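Local coordinates for GlcNAc Inducible Gene 2, GIG2 (Candida albicans, PDB 6AKZ), which binds an iron ion in a cupin-type fold and is probably an oxygenase of the DUF1479 family, induced by N-acetylglucosamine, at residues F17-I22 / R200-M205; L287-W292 / P310-T315; Y231-L236 / K467-A472. All blocks are in the same frame, centred on the assembly; numbering follows the deposited sequence.

Interaction 1: F17-I22 / R200-M205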
loop_
_atom_site.group_PDB
_atom_site.type_symbol
_atom_site.label_atom_id
_atom_site.label_comp_id
_atom_site.label_asym_id
_atom_site.label_seq_id
_atom_site.Cartn_x
_atom_site.Cartn_y
_atom_site.Cartn_z
ATOM N N PHE A 17 4.252 -22.545 18.212
ATOM C CA PHE A 17 5.353 -22.050 19.135
ATOM C C PHE A 17 6.669 -21.682 18.422
ATOM O O PHE A 17 7.568 -21.013 18.993
ATOM C CB PHE A 17 5.632 -23.019 20.324
ATOM C CG PHE A 17 6.541 -24.193 19.957
ATOM C CD1 PHE A 17 6.035 -25.319 19.329
ATOM C CD2 PHE A 17 7.913 -24.099 20.144
ATOM C CE1 PHE A 17 6.882 -26.365 18.970
ATOM C CE2 PHE A 17 8.763 -25.136 19.758
ATOM C CZ PHE A 17 8.243 -26.274 19.193
ATOM N N ARG A 18 6.798 -22.074 17.147
ATOM C CA ARG A 18 7.877 -21.504 16.299
ATOM C C ARG A 18 7.962 -19.989 16.344
ATOM O O ARG A 18 9.077 -19.436 16.277
ATOM C CB ARG A 18 7.820 -21.997 14.839
ATOM C CG ARG A 18 6.771 -21.426 13.918
ATOM C CD ARG A 18 6.643 -22.351 12.715
ATOM N NE ARG A 18 5.560 -21.957 11.856
ATOM C CZ ARG A 18 5.621 -20.924 11.006
ATOM N NH1 ARG A 18 6.725 -20.189 10.911
ATOM N NH2 ARG A 18 4.565 -20.614 10.264
ATOM N N PHE A 19 6.825 -19.331 16.588
ATOM C CA PHE A 19 6.802 -17.863 16.602
ATOM C C PHE A 19 7.557 -17.281 17.759
ATOM O O PHE A 19 7.990 -16.119 17.759
ATOM C CB PHE A 19 5.362 -17.369 16.412
ATOM C CG PHE A 19 4.876 -17.513 14.969
ATOM C CD1 PHE A 19 5.257 -16.571 13.999
ATOM C CD2 PHE A 19 4.101 -18.578 14.571
ATOM C CE1 PHE A 19 4.882 -16.740 12.670
ATOM C CE2 PHE A 19 3.688 -18.739 13.253
ATOM C CZ PHE A 19 4.058 -17.795 12.306
ATOM N N THR A 20 7.771 -18.107 18.792
ATOM C CA THR A 20 8.643 -17.707 19.873
ATOM C C THR A 20 10.076 -17.457 19.438
ATOM O O THR A 20 10.729 -16.511 19.912
ATOM C CB THR A 20 8.523 -18.734 21.030
ATOM O OG1 THR A 20 7.155 -18.690 21.495
ATOM C CG2 THR A 20 9.501 -18.425 22.138
ATOM N N GLY A 21 10.566 -18.287 18.534
ATOM C CA GLY A 21 11.922 -18.176 18.029
ATOM C C GLY A 21 12.032 -16.988 17.082
ATOM O O GLY A 21 13.061 -16.369 17.055
ATOM N N ILE A 22 10.926 -16.651 16.399
ATOM C CA ILE A 22 10.807 -15.368 15.648
ATOM C C ILE A 22 11.046 -14.178 16.609
ATOM O O ILE A 22 11.854 -13.307 16.349
ATOM C CB ILE A 22 9.449 -15.188 14.975
ATOM C CG1 ILE A 22 9.047 -16.361 14.044
ATOM C CG2 ILE A 22 9.401 -13.856 14.237
ATOM C CD1 ILE A 22 9.948 -16.646 12.900
ATOM N N ARG A 200 5.924 -9.010 8.168
ATOM C CA ARG A 200 6.749 -7.912 8.673
ATOM C C ARG A 200 7.678 -8.392 9.779
ATOM O O ARG A 200 8.695 -7.885 9.924
ATOM C CB ARG A 200 5.914 -6.761 9.172
ATOM C CG ARG A 200 5.128 -6.053 8.080
ATOM C CD ARG A 200 4.406 -4.807 8.580
ATOM N NE ARG A 200 3.736 -4.003 7.590
ATOM C CZ ARG A 200 2.629 -4.325 6.941
ATOM N NH1 ARG A 200 2.021 -5.453 7.141
ATOM N NH2 ARG A 200 2.113 -3.481 6.075
ATOM N N TRP A 201 7.204 -9.342 10.557
ATOM C CA TRP A 201 7.959 -10.020 11.569
ATOM C C TRP A 201 8.672 -11.271 11.096
ATOM O O TRP A 201 9.882 -11.409 11.385
ATOM C CB TRP A 201 7.048 -10.383 12.707
ATOM C CG TRP A 201 6.414 -9.254 13.456
ATOM C CD1 TRP A 201 6.967 -8.523 14.456
ATOM C CD2 TRP A 201 5.111 -8.766 13.273
ATOM N NE1 TRP A 201 6.053 -7.612 14.927
ATOM C CE2 TRP A 201 4.897 -7.774 14.227
ATOM C CE3 TRP A 201 4.062 -9.136 12.443
ATOM C CZ2 TRP A 201 3.685 -7.097 14.325
ATOM C CZ3 TRP A 201 2.860 -8.512 12.580
ATOM C CH2 TRP A 201 2.689 -7.507 13.487
ATOM N N GLU A 202 8.004 -12.116 10.355
ATOM C CA GLU A 202 8.538 -13.405 9.988
ATOM C C GLU A 202 9.575 -13.422 8.891
ATOM O O GLU A 202 10.505 -14.220 8.972
ATOM C CB GLU A 202 7.433 -14.347 9.554
ATOM C CG GLU A 202 7.876 -15.816 9.581
ATOM C CD GLU A 202 6.825 -16.794 9.149
ATOM O OE1 GLU A 202 5.664 -16.398 8.818
ATOM O OE2 GLU A 202 7.200 -18.006 9.146
ATOM N N ASP A 203 9.378 -12.654 7.824
ATOM C CA ASP A 203 10.367 -12.644 6.761
ATOM C C ASP A 203 11.649 -11.958 7.190
ATOM O O ASP A 203 11.639 -10.936 7.927
ATOM C CB ASP A 203 9.754 -11.981 5.505
ATOM C CG ASP A 203 10.748 -11.930 4.335
ATOM O OD1 ASP A 203 11.236 -13.037 3.911
ATOM O OD2 ASP A 203 11.057 -10.810 3.845
ATOM N N ILE A 204 12.802 -12.490 6.753
ATOM C CA ILE A 204 14.064 -11.876 7.090
ATOM C C ILE A 204 14.254 -10.436 6.591
ATOM O O ILE A 204 14.565 -9.549 7.374
ATOM C CB ILE A 204 15.269 -12.707 6.587
ATOM C CG1 ILE A 204 15.288 -14.096 7.249
ATOM C CG2 ILE A 204 16.587 -11.963 6.853
ATOM C CD1 ILE A 204 15.248 -14.102 8.740
ATOM N N MET A 205 14.106 -10.235 5.283
ATOM C CA MET A 205 14.347 -8.926 4.695
ATOM C C MET A 205 13.224 -7.959 5.110
ATOM O O MET A 205 13.538 -6.840 5.465
ATOM C CB MET A 205 14.467 -9.019 3.171
ATOM C CG MET A 205 15.730 -9.758 2.750
ATOM S SD MET A 205 17.242 -9.060 3.437
ATOM C CE MET A 205 17.206 -7.355 2.933
#
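Glu202 reaches from the end of helix 199-202 to Arg18, Phe19 and Ile22 of the N-terminal helix 18-26, so that a helix end and a helix of this cupin-clan protein are joined by one salt bridge and a patch of apolar packing. The glutamate can be followed outward. Its CG lies anti to the backbone N (chi1 -162°), which carries it from the helix toward Ile22, whose CD1 it meets at 4.0 Å. Beyond CG the chain runs extended to CD, which has Arg18 NH1 at 3.8 Å and Phe19 CE1 at 4.0 Å as its neighbours. The two oxygens then divide the work. OE1 comes to the edge of the Phe19 ring, near its plane, 3.9 Å from CE1, and is also hydrogen-bonded to the hydroxyl of Tyr237. OE2 takes the charge contact, accepting from Arg18 NH1 over 2.8 Å with a nearly straight N-H...O angle of 168°. The oxygen lies in the guanidinium plane, but the donor stands well above the carboxylate plane, and the two flat groups are turned 43° apart. Arg18 and Glu202 cross at about a right angle, and a single nitrogen-oxygen pair carries the bridge.

Within helix 18-26, Phe19 CE2 covers one face of the guanidinium, over its centre, which probably limits its movement. Phe19 thus touches both charged groups, the carboxylate at the edge of its ring and the guanidinium through CE2. One turn further on, Ile22 packs against the backbone of the other segment. Trp201 O, which receives a hydrogen bond from Arg25 of helix 18-26, lies 3.8 Å from Ile22 CG2.

Interaction 2: L287-W292 / P310-T315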
loop_
_atom_site.group_PDB
_atom_site.type_symbol
_atom_site.label_atom_id
_atom_site.label_comp_id
_atom_site.label_asym_id
_atom_site.label_seq_id
_atom_site.Cartn_x
_atom_site.Cartn_y
_atom_site.Cartn_z
ATOM N N LEU A 287 6.185 -3.495 17.793
ATOM C CA LEU A 287 6.456 -3.903 19.162
ATOM C C LEU A 287 5.303 -4.511 19.923
ATOM O O LEU A 287 5.528 -5.126 20.984
ATOM C CB LEU A 287 7.012 -2.724 19.969
ATOM C CG LEU A 287 8.349 -2.145 19.515
ATOM C CD1 LEU A 287 8.773 -0.955 20.325
ATOM C CD2 LEU A 287 9.448 -3.157 19.566
ATOM N N ARG A 288 4.088 -4.367 19.440
ATOM C CA ARG A 288 2.928 -4.913 20.154
ATOM C C ARG A 288 2.979 -6.434 20.552
ATOM O O ARG A 288 2.526 -6.756 21.658
ATOM C CB ARG A 288 1.634 -4.566 19.473
ATOM C CG ARG A 288 0.386 -4.832 20.301
ATOM C CD ARG A 288 0.284 -4.033 21.564
ATOM N NE ARG A 288 -1.063 -4.232 22.168
ATOM C CZ ARG A 288 -1.416 -3.847 23.386
ATOM N NH1 ARG A 288 -0.536 -3.281 24.181
ATOM N NH2 ARG A 288 -2.692 -4.024 23.779
ATOM N N PRO A 289 3.524 -7.325 19.695
ATOM C CA PRO A 289 3.671 -8.732 20.111
ATOM C C PRO A 289 4.534 -8.918 21.316
ATOM O O PRO A 289 4.336 -9.911 22.010
ATOM C CB PRO A 289 4.230 -9.440 18.863
ATOM C CG PRO A 289 3.833 -8.530 17.719
ATOM C CD PRO A 289 3.965 -7.145 18.291
ATOM N N PHE A 290 5.438 -7.979 21.599
ATOM C CA PHE A 290 6.292 -8.015 22.746
ATOM C C PHE A 290 5.696 -7.299 23.978
ATOM O O PHE A 290 6.209 -7.484 25.122
ATOM C CB PHE A 290 7.631 -7.367 22.444
ATOM C CG PHE A 290 8.341 -7.993 21.262
ATOM C CD1 PHE A 290 8.094 -7.566 19.944
ATOM C CD2 PHE A 290 9.202 -9.024 21.445
ATOM C CE1 PHE A 290 8.704 -8.172 18.884
ATOM C CE2 PHE A 290 9.832 -9.628 20.367
ATOM C CZ PHE A 290 9.602 -9.181 19.083
ATOM N N PHE A 291 4.706 -6.422 23.748
ATOM C CA PHE A 291 4.113 -5.629 24.832
ATOM C C PHE A 291 2.620 -5.632 24.742
ATOM O O PHE A 291 1.996 -4.566 24.719
ATOM C CB PHE A 291 4.659 -4.205 24.777
ATOM C CG PHE A 291 6.147 -4.109 24.949
ATOM C CD1 PHE A 291 6.734 -4.222 26.216
ATOM C CD2 PHE A 291 6.973 -3.916 23.879
ATOM C CE1 PHE A 291 8.103 -4.104 26.392
ATOM C CE2 PHE A 291 8.349 -3.786 24.041
ATOM C CZ PHE A 291 8.927 -3.903 25.308
ATOM N N TRP A 292 2.050 -6.844 24.621
ATOM C CA TRP A 292 0.656 -7.039 24.304
ATOM C C TRP A 292 -0.151 -7.009 25.581
ATOM O O TRP A 292 -1.352 -6.846 25.486
ATOM C CB TRP A 292 0.367 -8.381 23.571
ATOM C CG TRP A 292 0.754 -9.602 24.354
ATOM C CD1 TRP A 292 1.964 -10.227 24.344
ATOM C CD2 TRP A 292 -0.070 -10.333 25.297
ATOM N NE1 TRP A 292 1.972 -11.285 25.233
ATOM C CE2 TRP A 292 0.737 -11.378 25.832
ATOM C CE3 TRP A 292 -1.390 -10.193 25.756
ATOM C CZ2 TRP A 292 0.246 -12.299 26.764
ATOM C CZ3 TRP A 292 -1.870 -11.091 26.690
ATOM C CH2 TRP A 292 -1.044 -12.138 27.185
ATOM N N PRO A 310 4.150 -17.204 21.721
ATOM C CA PRO A 310 4.056 -16.985 20.285
ATOM C C PRO A 310 2.804 -16.152 19.917
ATOM O O PRO A 310 2.034 -16.539 19.060
ATOM C CB PRO A 310 3.936 -18.407 19.759
ATOM C CG PRO A 310 3.064 -19.055 20.776
ATOM C CD PRO A 310 3.548 -18.506 22.090
ATOM N N LYS A 311 2.602 -15.026 20.574
ATOM C CA LYS A 311 1.418 -14.178 20.307
ATOM C C LYS A 311 1.862 -13.084 19.337
ATOM O O LYS A 311 2.787 -12.335 19.628
ATOM C CB LYS A 311 0.857 -13.569 21.599
ATOM C CG LYS A 311 0.173 -14.665 22.459
ATOM C CD LYS A 311 -0.486 -14.083 23.667
ATOM C CE LYS A 311 -0.867 -15.171 24.650
ATOM N NZ LYS A 311 -1.788 -16.185 24.060
ATOM N N PHE A 312 1.195 -13.048 18.200
ATOM C CA PHE A 312 1.318 -11.992 17.187
ATOM C C PHE A 312 -0.099 -11.490 16.918
ATOM O O PHE A 312 -0.822 -12.002 16.044
ATOM C CB PHE A 312 2.035 -12.537 15.959
ATOM C CG PHE A 312 3.497 -12.602 16.145
ATOM C CD1 PHE A 312 4.100 -13.719 16.772
ATOM C CD2 PHE A 312 4.290 -11.529 15.812
ATOM C CE1 PHE A 312 5.466 -13.731 17.016
ATOM C CE2 PHE A 312 5.671 -11.554 16.047
ATOM C CZ PHE A 312 6.256 -12.661 16.666
ATOM N N PRO A 313 -0.568 -10.600 17.792
ATOM C CA PRO A 313 -1.975 -10.250 17.745
ATOM C C PRO A 313 -2.449 -9.636 16.427
ATOM O O PRO A 313 -1.688 -8.880 15.785
ATOM C CB PRO A 313 -2.127 -9.263 18.888
ATOM C CG PRO A 313 -0.872 -9.297 19.688
ATOM C CD PRO A 313 0.192 -9.865 18.818
ATOM N N GLY A 314 -3.643 -10.028 16.000
ATOM C CA GLY A 314 -4.237 -9.554 14.743
ATOM C C GLY A 314 -3.734 -10.250 13.482
ATOM O O GLY A 314 -4.144 -9.884 12.378
ATOM N N THR A 315 -2.907 -11.288 13.630
ATOM C CA THR A 315 -2.303 -11.966 12.472
ATOM C C THR A 315 -2.976 -13.267 12.188
ATOM O O THR A 315 -3.399 -13.958 13.126
ATOM C CB THR A 315 -0.787 -12.253 12.638
ATOM O OG1 THR A 315 -0.582 -13.189 13.693
ATOM C CG2 THR A 315 0.092 -10.977 12.864
#
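The side chains of Pro289 and Phe312 cross at about a right angle, and this pairing is one part of a buried contact between two irregular parts of the long connection from helix 278-287 to strand 322-323. Pro289 CB stands over the face of the phenyl ring, 4.1 Å from the centroid of Phe312 and 28° off the normal, a CH-pi contact. The neighbouring CG of Pro289 reaches the rim at Phe312 CD2, 3.6 Å away. The prolines also meet directly, Pro289 CG lying 4.0 Å from Pro313 CD.

A second CH-pi pair joins Trp292 and Lys311, whose side chains are set obliquely. The Trp292 CG lies between the backbone N and the carbonyl carbon (chi1 60°), and a face of the indole receives the lysine methylenes. Lys311 CD sits 3.9 Å from the centroid of the six-membered ring of Trp292, offset toward its rim, while CE follows over CZ2 and CH2. The ammonium is too far for more than a weak cation-pi attraction; it is held instead by Asp14 and the carbonyl of Pro12, while the indole NE1 bonds to Asp306.

Carbon-hydrogen and ring surfaces therefore carry the cohesion between the segments. Pro289 CB also covers Lys311 O at 3.3 Å, and this buried carbonyl has no hydrogen-bonding partner in the model, probably at some polar cost within an otherwise apolar contact.

Interaction 3: Y231-L236 / K467-A472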
loop_
_atom_site.group_PDB
_atom_site.type_symbol
_atom_site.label_atom_id
_atom_site.label_comp_id
_atom_site.label_asym_id
_atom_site.label_seq_id
_atom_site.Cartn_x
_atom_site.Cartn_y
_atom_site.Cartn_z
ATOM N N TYR A 231 13.660 -6.321 -1.195
ATOM C CA TYR A 231 13.872 -7.738 -1.190
ATOM C C TYR A 231 12.951 -8.490 -0.204
ATOM O O TYR A 231 13.175 -9.639 0.095
ATOM C CB TYR A 231 15.333 -8.009 -0.827
ATOM C CG TYR A 231 16.271 -7.394 -1.817
ATOM C CD1 TYR A 231 16.579 -8.058 -3.015
ATOM C CD2 TYR A 231 16.850 -6.135 -1.586
ATOM C CE1 TYR A 231 17.441 -7.498 -3.964
ATOM C CE2 TYR A 231 17.726 -5.569 -2.538
ATOM C CZ TYR A 231 18.000 -6.288 -3.738
ATOM O OH TYR A 231 18.843 -5.754 -4.730
ATOM N N SER A 232 11.952 -7.794 0.322
ATOM C CA SER A 232 11.043 -8.390 1.274
ATOM C C SER A 232 10.062 -9.300 0.504
ATOM O O SER A 232 9.591 -8.984 -0.562
ATOM C CB SER A 232 10.277 -7.309 2.064
ATOM O OG SER A 232 9.416 -6.535 1.217
ATOM N N LYS A 233 9.713 -10.394 1.161
ATOM C CA LYS A 233 8.719 -11.368 0.712
ATOM C C LYS A 233 7.475 -11.102 1.507
ATOM O O LYS A 233 7.473 -11.346 2.713
ATOM C CB LYS A 233 9.244 -12.767 0.997
ATOM C CG LYS A 233 10.509 -13.090 0.257
ATOM C CD LYS A 233 11.058 -14.458 0.647
ATOM C CE LYS A 233 10.228 -15.549 -0.000
ATOM N NZ LYS A 233 10.972 -16.847 0.027
ATOM N N GLU A 234 6.491 -10.480 0.866
ATOM C CA GLU A 234 5.241 -10.173 1.487
ATOM C C GLU A 234 4.354 -11.402 1.698
ATOM O O GLU A 234 3.374 -11.316 2.433
ATOM C CB GLU A 234 4.455 -9.117 0.666
ATOM C CG GLU A 234 5.140 -7.767 0.863
ATOM C CD GLU A 234 4.389 -6.590 0.232
ATOM O OE1 GLU A 234 3.261 -6.752 -0.220
ATOM O OE2 GLU A 234 4.949 -5.501 0.272
ATOM N N ASN A 235 4.692 -12.523 1.040
ATOM C CA ASN A 235 3.893 -13.745 1.127
ATOM C C ASN A 235 4.838 -14.922 1.220
ATOM O O ASN A 235 5.417 -15.355 0.263
ATOM C CB ASN A 235 2.997 -13.916 -0.019
ATOM C CG ASN A 235 2.087 -15.136 0.125
ATOM O OD1 ASN A 235 2.037 -15.833 1.172
ATOM N ND2 ASN A 235 1.405 -15.401 -0.907
ATOM N N LEU A 236 4.979 -15.436 2.410
ATOM C CA LEU A 236 5.827 -16.619 2.619
ATOM C C LEU A 236 5.091 -17.954 2.422
ATOM O O LEU A 236 5.679 -19.022 2.604
ATOM C CB LEU A 236 6.349 -16.559 4.029
ATOM C CG LEU A 236 7.504 -15.594 4.238
ATOM C CD1 LEU A 236 7.878 -15.712 5.665
ATOM C CD2 LEU A 236 8.702 -15.940 3.350
ATOM N N LYS A 467 16.571 -16.365 -6.132
ATOM C CA LYS A 467 17.995 -16.163 -6.266
ATOM C C LYS A 467 18.402 -14.795 -5.714
ATOM O O LYS A 467 19.366 -14.665 -4.939
ATOM C CB LYS A 467 18.334 -16.306 -7.755
ATOM C CG LYS A 467 19.696 -15.798 -8.171
ATOM C CD LYS A 467 20.003 -16.169 -9.626
ATOM C CE LYS A 467 19.624 -15.063 -10.590
ATOM N NZ LYS A 467 19.934 -15.447 -11.986
ATOM N N TYR A 468 17.647 -13.763 -6.124
ATOM C CA TYR A 468 17.951 -12.381 -5.750
ATOM C C TYR A 468 17.690 -12.165 -4.282
ATOM O O TYR A 468 18.506 -11.553 -3.615
ATOM C CB TYR A 468 17.054 -11.438 -6.541
ATOM C CG TYR A 468 17.254 -11.589 -7.983
ATOM C CD1 TYR A 468 18.366 -11.028 -8.555
ATOM C CD2 TYR A 468 16.415 -12.412 -8.785
ATOM C CE1 TYR A 468 18.622 -11.168 -9.889
ATOM C CE2 TYR A 468 16.678 -12.567 -10.147
ATOM C CZ TYR A 468 17.799 -11.928 -10.673
ATOM O OH TYR A 468 18.163 -11.989 -11.976
ATOM N N ILE A 469 16.577 -12.710 -3.788
ATOM C CA ILE A 469 16.238 -12.616 -2.371
ATOM C C ILE A 469 17.286 -13.295 -1.502
ATOM O O ILE A 469 17.805 -12.657 -0.533
ATOM C CB ILE A 469 14.859 -13.235 -1.980
ATOM C CG1 ILE A 469 13.702 -12.682 -2.833
ATOM C CG2 ILE A 469 14.606 -12.992 -0.487
ATOM C CD1 ILE A 469 13.735 -11.186 -3.054
ATOM N N HIS A 470 17.589 -14.566 -1.832
ATOM C CA HIS A 470 18.608 -15.338 -1.107
ATOM C C HIS A 470 19.946 -14.575 -1.090
ATOM O O HIS A 470 20.510 -14.360 -0.047
ATOM C CB HIS A 470 18.713 -16.788 -1.636
ATOM N N HIS A 471 20.408 -14.046 -2.217
ATOM C CA HIS A 471 21.602 -13.225 -2.195
ATOM C C HIS A 471 21.566 -11.987 -1.254
ATOM O O HIS A 471 22.582 -11.624 -0.618
ATOM C CB HIS A 471 21.965 -12.808 -3.615
ATOM C CG HIS A 471 23.208 -11.978 -3.692
ATOM N ND1 HIS A 471 24.466 -12.509 -3.520
ATOM C CD2 HIS A 471 23.385 -10.653 -3.911
ATOM C CE1 HIS A 471 25.366 -11.545 -3.623
ATOM N NE2 HIS A 471 24.737 -10.408 -3.854
ATOM N N ALA A 472 20.403 -11.337 -1.150
ATOM C CA ALA A 472 20.285 -10.127 -0.312
ATOM C C ALA A 472 20.368 -10.486 1.129
ATOM O O ALA A 472 20.969 -9.773 1.884
ATOM C CB ALA A 472 18.972 -9.379 -0.583
#
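Tyr231 and Ala472 make the CH-pi contact by which the C-terminal helix 466-474 rests on the loop between helix 211-214 and strand 256-261. Ala472 CB lies over one face of the phenol ring, 3.8 Å from the centroid of Tyr231 and 23° off the normal. It is offset toward the root of the ring, with Tyr231 CG its nearest atom at 3.6 Å. Tyr231 CG lies anti to the carbonyl carbon (chi1 -61°), which places the root of the ring beside Ala472 CB. The tyrosine hydroxyl bonds to the backbone N of Leu165, which anchors the far end of the ring.

The aliphatic packing is carried by Ile469, one helical turn before Ala472, whose branches share Tyr231 O but meet different side chains. CD1 approaches the edge of the Tyr231 ring near its plane and comes within 4.2 Å of Tyr231 CB. The side chains of Ile469 and Lys233 cross obliquely, and CG2 meets Lys233 CD at 4.0 Å, so the lysine contributes methylene carbons here.

Contacts between carbon and backbone oxygen form a third group. Tyr231 O sits beside both isoleucine branches, 3.6 Å from Ile469 CD1 and 3.7 Å from CG2. In the reverse sense, Tyr468 O stands 4.0 Å from Tyr231 CD1.

The helix is therefore seated by shape and dispersion, with neither a salt bridge nor a hydrogen bond between the two segments. Directional polar bonding falls to flanking partners: besides the phenol's link to Leu165, Lys233 N donates to Asp203 OD2, tying the loop to the N-cap residue of helix 204-208.

Interaction 1 sits between the other two and touches both. Toward interaction 2, with centres 11 Å apart, Trp201 meets Phe312 edge-to-face, its CG 3.5 Å from Phe312 CE2, and its NE1 approaches Pro289 CG at 3.7 Å. Toward interaction 3, with centres 15 Å apart, Glu202 CD packs 3.8 Å from Leu236 CD1 and Met205 CB lies 3.4 Å from Tyr231 O. Interactions 2 and 3 do not touch, their nearest atoms being about 11 Å apart. Of the three, interaction 1 is the one that approaches the iron site of His192, Asp194 and His355: the side chains of Trp201 and His192 are about 11 Å apart, and Arg200 bonds to Asp194 O.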